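Local structure of alanine racemase, biosynthetic (Pseudomonas aeruginosa PAO1, 6A2F) at residues 186-191 and 205-210; 122-127 and 176-181; 76-81 and 94-99. The protein belongs to the alanine racemase family, joining an N-terminal TIM-barrel domain that carries a covalently bound pyridoxal phosphate cofactor to a C-terminal domain rich in beta strands. One frame throughout, in Å; residues are numbered along the deposited sequence.

How the contacts relate
Contact 3 comes first along the chain: 76-81 returns to 94-99 after a short excursion through helix 87-93, laying strand 75-78 beside strand 98-100. Contact 2 opens next, from the end of strand 118-123, and closes its longer loop at the C-terminal end of helix 169-179. Contact 1 then joins strand 189-190 to strand 207-208. The three loops follow in series; none nests or crosses. Contacts 1 and 3 are the two seams where the four-stranded parallel halves of the barrel meet, while contact 2 fixes an outer helix to the wall. Phe178 packs on Leu191 and Met205, and Lys123 NZ reaches Leu79 O, so contact 2 touches both seams.

Contact 1 (186-191 and 205-210); sequences FDQRSL and MDWLRP
Arg189 and Asp206 are laid across each other, with guanidinium and carboxylate planes 53° apart. Asp206 OD2 sits over the centre of one guanidinium face, so the long salt bridge from Arg189 NE to Asp206 OD2 (3.7 Å) works through charge alone. OD2's directed bond goes instead to the backbone: Arg189 N meets its anti lone pair at 2.7 Å. At the edge of the same guanidinium, NH1 makes a weak bond to Met205 SD. Arg189 O is gripped twice in its carbonyl plane, by Asp206 N at 2.8 Å and by Trp207 N at 3.2 Å.

Gln188 turns its amide almost perpendicular to the Trp207 indole (87°), with NE2 beside the ring edge at NE1; both are donors, so this is packing. Ser190 OG, anti to its own backbone N, gives its proton to Trp207 O at 2.6 Å and accepts from Arg209 NH1 at 3.0 Å, close to the guanidinium plane. Arg209 is thereby steadied while NE bonds the cofactor ring nitrogen N1 and NH2 holds Ser158 O and His159 ND1; a positive charge there probably disfavours protonation of N1.

This is a parallel seam of the TIM barrel: strand 151-157 flanks 186-191, Phe30 lies against Trp207, and Phe178 of helix 169-179 packs outside on Leu191 and Met205.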
# COMPACT_ATOMS: atom_id res chain seq x y z
N PHE A 186 -5.07 31.74 24.21
CA PHE A 186 -4.29 30.77 23.46
C PHE A 186 -3.05 31.43 22.87
O PHE A 186 -3.12 32.54 22.35
CB PHE A 186 -5.14 30.18 22.32
CG PHE A 186 -6.13 29.14 22.76
CD1 PHE A 186 -5.71 27.95 23.35
CD2 PHE A 186 -7.49 29.34 22.56
CE1 PHE A 186 -6.62 26.99 23.74
CE2 PHE A 186 -8.41 28.38 22.95
CZ PHE A 186 -7.98 27.20 23.54
N ASP A 187 -1.92 30.73 22.93
CA ASP A 187 -0.68 31.22 22.35
C ASP A 187 -0.68 31.06 20.84
O ASP A 187 -0.19 31.94 20.12
CB ASP A 187 0.52 30.51 22.97
CG ASP A 187 0.68 30.80 24.44
OD1 ASP A 187 1.03 31.95 24.78
OD2 ASP A 187 0.44 29.90 25.26
N GLN A 188 -1.22 29.94 20.36
CA GLN A 188 -1.28 29.64 18.93
C GLN A 188 -2.61 28.98 18.58
O GLN A 188 -3.17 28.21 19.37
CB GLN A 188 -0.14 28.72 18.49
CG GLN A 188 1.25 29.06 19.01
CD GLN A 188 1.92 30.23 18.31
OE1 GLN A 188 2.99 30.66 18.70
NE2 GLN A 188 1.29 30.75 17.26
N ARG A 189 -3.10 29.29 17.39
CA ARG A 189 -4.33 28.70 16.88
C ARG A 189 -4.04 28.10 15.52
O ARG A 189 -3.38 28.73 14.69
CB ARG A 189 -5.45 29.73 16.77
CG ARG A 189 -5.60 30.66 17.97
CD ARG A 189 -6.55 31.80 17.65
NE ARG A 189 -5.93 33.10 17.89
CZ ARG A 189 -5.55 33.96 16.94
NH1 ARG A 189 -5.74 33.67 15.65
NH2 ARG A 189 -5.00 35.11 17.28
N SER A 190 -4.51 26.88 15.30
CA SER A 190 -4.29 26.19 14.03
C SER A 190 -5.55 25.46 13.60
O SER A 190 -6.12 24.68 14.38
CB SER A 190 -3.12 25.21 14.14
OG SER A 190 -2.84 24.62 12.89
N LEU A 191 -5.97 25.71 12.36
CA LEU A 191 -7.22 25.15 11.83
C LEU A 191 -7.11 24.66 10.38
O LEU A 191 -7.82 23.74 9.97
CB LEU A 191 -8.35 26.18 11.97
CG LEU A 191 -9.76 25.93 11.43
CD1 LEU A 191 -10.38 24.66 12.00
CD2 LEU A 191 -10.64 27.13 11.74
N MET A 205 -5.51 31.42 10.86
CA MET A 205 -5.08 31.56 12.26
C MET A 205 -3.58 31.83 12.40
O MET A 205 -3.06 32.74 11.76
CB MET A 205 -5.54 30.34 13.08
CG MET A 205 -7.04 30.08 13.05
SD MET A 205 -7.98 31.40 13.85
CE MET A 205 -9.63 31.04 13.28
N ASP A 206 -2.87 31.06 13.23
CA ASP A 206 -1.44 31.31 13.48
C ASP A 206 -0.51 30.33 12.76
O ASP A 206 0.54 30.74 12.25
CB ASP A 206 -1.14 31.29 14.98
CG ASP A 206 -1.97 32.29 15.76
OD1 ASP A 206 -1.95 33.49 15.41
OD2 ASP A 206 -2.64 31.88 16.72
N TRP A 207 -0.89 29.06 12.73
CA TRP A 207 -0.09 28.01 12.09
C TRP A 207 -0.92 27.24 11.06
O TRP A 207 -1.91 26.60 11.40
CB TRP A 207 0.51 27.05 13.12
CG TRP A 207 1.68 27.60 13.87
CD1 TRP A 207 1.65 28.50 14.90
CD2 TRP A 207 3.07 27.29 13.67
NE1 TRP A 207 2.92 28.78 15.34
CE2 TRP A 207 3.82 28.05 14.60
CE3 TRP A 207 3.76 26.46 12.77
CZ2 TRP A 207 5.21 28.00 14.68
CZ3 TRP A 207 5.15 26.41 12.84
CH2 TRP A 207 5.86 27.17 13.80
N LEU A 208 -0.50 27.33 9.80
CA LEU A 208 -1.08 26.52 8.73
C LEU A 208 -0.57 25.09 8.85
O LEU A 208 0.51 24.86 9.40
CB LEU A 208 -0.67 27.09 7.37
CG LEU A 208 -0.86 28.60 7.11
CD1 LEU A 208 -0.22 28.98 5.79
CD2 LEU A 208 -2.33 29.01 7.14
N ARG A 209 -1.34 24.13 8.35
CA ARG A 209 -0.90 22.73 8.36
C ARG A 209 -1.02 22.10 6.98
O ARG A 209 -1.82 21.18 6.79
CB ARG A 209 -1.70 21.90 9.37
CG ARG A 209 -1.78 22.49 10.77
CD ARG A 209 -2.33 21.48 11.77
NE ARG A 209 -3.60 20.90 11.36
CZ ARG A 209 -4.80 21.43 11.62
NH1 ARG A 209 -4.91 22.58 12.28
NH2 ARG A 209 -5.89 20.80 11.21
N PRO A 210 -0.23 22.59 6.00
CA PRO A 210 -0.28 21.97 4.68
C PRO A 210 0.41 20.61 4.64
O PRO A 210 1.54 20.46 5.11
CB PRO A 210 0.44 22.98 3.78
CG PRO A 210 1.34 23.73 4.69
CD PRO A 210 0.61 23.81 6.00

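Contact 2 (122-127 and 176-181); sequences LKLDSG and ESFLGL
Leu124 carries this contact, pushing its two methyls into the last turn of helix 169-179. CB is directed toward the helix, and with CG anti to the backbone N (chi1 170°) the two methyls are carried on to it. CD2 goes deepest: it lies 3.5 Å from Ser177 OG and 3.7 Å from Phe178 CA, on the backbone itself. From the other segment Leu181 answers tip to tip, its CD1 3.8 Å from Leu124 CD2 and equally close to CD1. One residue pair further along, Ser126 CB rests 3.8 Å from Ser177 OG, so Ser126 offers its CB, not its hydroxyl, to the Ser177 side chain.

The next shell explains why these groups stand where they do. Leu181 follows the end of the helix, where Gly180 N bonds Glu176 O and Leu181 N bonds Phe178 O, and its CB is directed toward the strand end. On the strand side an Asx turn shapes the loop, Asp125 OD1 being met by Gly127 N at 3.3 Å from well above the carboxylate plane. His129 N bonds the same oxygen, and OD2 forms a salt bridge to Arg244 of the second subunit, tying this turn to the dimer. Ser126 OG, in the crowded position between its backbone N and carbonyl carbon, turns to Ser158 OG and to Gln174 NE2 one turn back on the helix. Ser158 OG also bonds Leu124 O. Outward, Leu138 of helix 135-145 packs against Leu124, and Leu156 lies against Phe178 and Leu181.

No hydrogen bond links the two segments. Helix and strand end are therefore held here by methyl packing; the polar link to the helix runs from Ser126 OG to Gln174, while Ser158 braces the strand end, in a mainly apolar joint between barrel wall and outer helix.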
# COMPACT_ATOMS: atom_id res chain seq x y z
N LEU A 122 -4.51 21.84 22.49
CA LEU A 122 -5.78 21.22 22.84
C LEU A 122 -6.60 21.06 21.58
O LEU A 122 -6.78 22.03 20.83
CB LEU A 122 -6.55 22.08 23.86
CG LEU A 122 -6.06 22.15 25.30
CD1 LEU A 122 -6.85 23.19 26.08
CD2 LEU A 122 -6.18 20.79 25.98
N LYS A 123 -7.09 19.85 21.34
CA LYS A 123 -7.83 19.57 20.12
C LYS A 123 -9.33 19.67 20.32
O LYS A 123 -9.92 18.95 21.12
CB LYS A 123 -7.46 18.21 19.54
CG LYS A 123 -8.09 17.95 18.17
CD LYS A 123 -7.57 16.68 17.52
CE LYS A 123 -6.12 16.82 17.09
NZ LYS A 123 -5.65 15.56 16.45
N LEU A 124 -9.93 20.58 19.56
CA LEU A 124 -11.37 20.71 19.49
C LEU A 124 -11.92 19.77 18.42
O LEU A 124 -11.43 19.75 17.28
CB LEU A 124 -11.75 22.15 19.15
CG LEU A 124 -13.21 22.45 18.79
CD1 LEU A 124 -14.11 22.34 20.02
CD2 LEU A 124 -13.32 23.82 18.15
N ASP A 125 -13.00 19.09 18.74
CA ASP A 125 -13.69 18.29 17.76
C ASP A 125 -14.78 19.26 17.32
O ASP A 125 -15.70 19.54 18.07
CB ASP A 125 -14.31 17.04 18.38
CG ASP A 125 -15.22 16.30 17.42
OD1 ASP A 125 -15.22 16.61 16.22
OD2 ASP A 125 -15.94 15.40 17.88
N SER A 126 -14.66 19.77 16.10
CA SER A 126 -15.62 20.74 15.58
C SER A 126 -16.65 20.20 14.59
O SER A 126 -17.41 20.97 14.02
CB SER A 126 -14.90 21.95 15.00
OG SER A 126 -14.04 21.58 13.94
N GLY A 127 -16.70 18.89 14.41
CA GLY A 127 -17.63 18.30 13.46
C GLY A 127 -17.11 17.07 12.76
O GLY A 127 -17.88 16.34 12.16
N GLU A 176 -17.25 28.29 13.05
CA GLU A 176 -17.98 28.96 14.13
C GLU A 176 -17.70 28.33 15.48
O GLU A 176 -17.56 29.04 16.48
CB GLU A 176 -19.49 28.97 13.84
CG GLU A 176 -19.93 30.09 12.91
CD GLU A 176 -21.35 29.91 12.39
OE1 GLU A 176 -22.17 29.23 13.06
OE2 GLU A 176 -21.65 30.45 11.30
N SER A 177 -17.60 27.00 15.51
CA SER A 177 -17.24 26.26 16.72
C SER A 177 -15.85 26.68 17.21
O SER A 177 -15.68 26.99 18.39
CB SER A 177 -17.27 24.75 16.45
OG SER A 177 -16.76 24.03 17.56
N PHE A 178 -14.88 26.70 16.30
CA PHE A 178 -13.51 27.13 16.57
C PHE A 178 -13.48 28.56 17.11
O PHE A 178 -12.90 28.81 18.16
CB PHE A 178 -12.66 27.00 15.30
CG PHE A 178 -11.17 27.15 15.53
CD1 PHE A 178 -10.58 28.41 15.62
CD2 PHE A 178 -10.36 26.02 15.63
CE1 PHE A 178 -9.22 28.54 15.83
CE2 PHE A 178 -8.99 26.15 15.83
CZ PHE A 178 -8.42 27.41 15.92
N LEU A 179 -14.12 29.48 16.38
CA LEU A 179 -14.14 30.90 16.74
C LEU A 179 -14.82 31.17 18.09
O LEU A 179 -14.47 32.14 18.78
CB LEU A 179 -14.82 31.73 15.64
CG LEU A 179 -14.11 31.90 14.29
CD1 LEU A 179 -15.10 32.38 13.24
CD2 LEU A 179 -12.92 32.84 14.38
N GLY A 180 -15.77 30.32 18.46
CA GLY A 180 -16.48 30.45 19.73
C GLY A 180 -15.62 30.17 20.95
O GLY A 180 -16.09 30.28 22.08
N LEU A 181 -14.36 29.82 20.73
CA LEU A 181 -13.43 29.56 21.83
C LEU A 181 -12.34 30.62 21.94
O LEU A 181 -11.52 30.59 22.86
CB LEU A 181 -12.80 28.17 21.69
CG LEU A 181 -13.68 26.93 21.86
CD1 LEU A 181 -12.89 25.70 21.43
CD2 LEU A 181 -14.18 26.78 23.29

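Contact 3 (76-81 and 94-99); sequences ILLLEG and LRLDLV
Two parallel strands of the TIM barrel, 75-78 and 98-100, are joined here as a beta-alpha-beta unit whose crossover is helix 87-93. Ile76 starts the pairing: its O accepts from Asp97 N at 2.8 Å, in the carbonyl plane, while its CB lies against Leu96 CD2 (3.6 Å). Ile76 N gives its hydrogen to a water that also bonds Arg95 O and Asp97 OD1, bridging the strand to Arg95, the positive-phi residue of the Schellman motif that ends the crossover helix, and to Asp97. The other carboxylate oxygen, Asp97 OD2, takes a salt bridge from Arg75 and a bond from Trp121 NE1.

Leu77 is bridged to Asp97 through its neighbours' backbones and, with CG anti to its N (chi1 171°), sends CD1 obliquely onto Val99 CG2. Leu78 N completes the bridge with a nearly straight bond to Asp97 O, 3.0 Å long. Its CD1 touches two leucines on different sides, crossing Leu96 obliquely at CD1 and running alongside Leu98 at CD2 (3.9 Å); Leu96 in turn packs on helix 61-70 and Leu98 on helix 87-93.

Beyond Leu78 the strand gives way to a turn, closed by Gly81 N on Leu78 O. Val99 packs against this turn, with CG2 3.1 Å from Leu78 O and CG1 near Leu79 O, an oxygen that also bonds Lys123 NZ. Glu80 points away from Val99; its side chain comes within about 4 Å of a bound D-lysine and packs on Asp303 of the second subunit. Gly81, at positive phi (67°), brings its CA 3.4 Å from Val99 O in a C-H...O contact.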
# COMPACT_ATOMS: atom_id res chain seq x y z
N ILE A 76 8.36 20.39 16.40
CA ILE A 76 7.74 19.16 15.91
C ILE A 76 6.44 18.89 16.66
O ILE A 76 6.43 18.70 17.88
CB ILE A 76 8.68 17.93 16.01
CG1 ILE A 76 10.05 18.21 15.37
CG2 ILE A 76 8.03 16.71 15.36
CD1 ILE A 76 11.13 17.20 15.73
N LEU A 77 5.34 18.88 15.93
CA LEU A 77 4.01 18.65 16.49
C LEU A 77 3.56 17.20 16.30
O LEU A 77 3.57 16.69 15.19
CB LEU A 77 3.00 19.59 15.83
CG LEU A 77 1.52 19.37 16.11
CD1 LEU A 77 1.21 19.62 17.58
CD2 LEU A 77 0.68 20.27 15.22
N LEU A 78 3.19 16.55 17.40
CA LEU A 78 2.51 15.26 17.34
C LEU A 78 1.02 15.54 17.15
O LEU A 78 0.35 16.00 18.08
CB LEU A 78 2.72 14.47 18.63
CG LEU A 78 4.11 13.99 19.06
CD1 LEU A 78 4.05 13.51 20.51
CD2 LEU A 78 4.65 12.90 18.15
N LEU A 79 0.51 15.27 15.95
CA LEU A 79 -0.88 15.58 15.60
C LEU A 79 -1.91 14.84 16.45
O LEU A 79 -2.96 15.40 16.77
CB LEU A 79 -1.13 15.32 14.11
CG LEU A 79 -0.42 16.25 13.12
CD1 LEU A 79 -0.42 15.66 11.72
CD2 LEU A 79 -1.03 17.65 13.12
N GLU A 80 -1.61 13.60 16.81
CA GLU A 80 -2.52 12.78 17.61
C GLU A 80 -2.08 12.72 19.08
O GLU A 80 -2.70 12.01 19.88
CB GLU A 80 -2.62 11.36 17.04
CG GLU A 80 -3.18 11.30 15.63
CD GLU A 80 -3.02 9.92 15.00
OE1 GLU A 80 -3.18 8.91 15.72
OE2 GLU A 80 -2.72 9.86 13.78
N GLY A 81 -1.03 13.45 19.42
CA GLY A 81 -0.43 13.40 20.75
C GLY A 81 0.22 12.06 21.05
O GLY A 81 0.52 11.29 20.13
N LEU A 94 12.75 14.65 23.27
CA LEU A 94 12.79 15.13 21.89
C LEU A 94 12.21 16.54 21.73
O LEU A 94 12.15 17.06 20.61
CB LEU A 94 12.07 14.14 20.96
CG LEU A 94 12.52 12.67 20.98
CD1 LEU A 94 11.53 11.79 20.22
CD2 LEU A 94 13.94 12.50 20.46
N ARG A 95 11.79 17.14 22.84
CA ARG A 95 11.22 18.49 22.86
C ARG A 95 10.10 18.68 21.83
O ARG A 95 10.19 19.52 20.92
CB ARG A 95 12.32 19.54 22.70
CG ARG A 95 13.22 19.70 23.92
CD ARG A 95 14.09 20.95 23.77
NE ARG A 95 14.55 21.49 25.05
CZ ARG A 95 14.64 22.79 25.34
NH1 ARG A 95 15.08 23.18 26.53
NH2 ARG A 95 14.29 23.70 24.44
N LEU A 96 9.04 17.90 21.99
CA LEU A 96 7.93 17.86 21.04
C LEU A 96 6.73 18.65 21.52
O LEU A 96 6.52 18.82 22.73
CB LEU A 96 7.51 16.42 20.76
CG LEU A 96 8.58 15.43 20.26
CD1 LEU A 96 7.95 14.06 20.09
CD2 LEU A 96 9.22 15.90 18.97
N ASP A 97 5.95 19.15 20.56
CA ASP A 97 4.66 19.76 20.85
C ASP A 97 3.64 18.65 21.02
O ASP A 97 3.49 17.79 20.15
CB ASP A 97 4.22 20.68 19.72
CG ASP A 97 4.90 22.03 19.76
OD1 ASP A 97 6.00 22.15 20.35
OD2 ASP A 97 4.33 22.98 19.19
N LEU A 98 2.93 18.68 22.14
CA LEU A 98 1.94 17.66 22.44
C LEU A 98 0.54 18.10 22.03
O LEU A 98 0.24 19.29 22.01
CB LEU A 98 1.98 17.28 23.92
CG LEU A 98 3.31 16.81 24.50
CD1 LEU A 98 3.14 16.49 25.98
CD2 LEU A 98 3.87 15.60 23.75
N VAL A 99 -0.28 17.11 21.70
CA VAL A 99 -1.71 17.30 21.51
C VAL A 99 -2.46 16.54 22.61
O VAL A 99 -2.09 15.42 22.97
CB VAL A 99 -2.17 16.84 20.10
CG1 VAL A 99 -3.64 16.48 20.08
CG2 VAL A 99 -1.89 17.93 19.07
O HOH W 1 8.35 21.04 19.29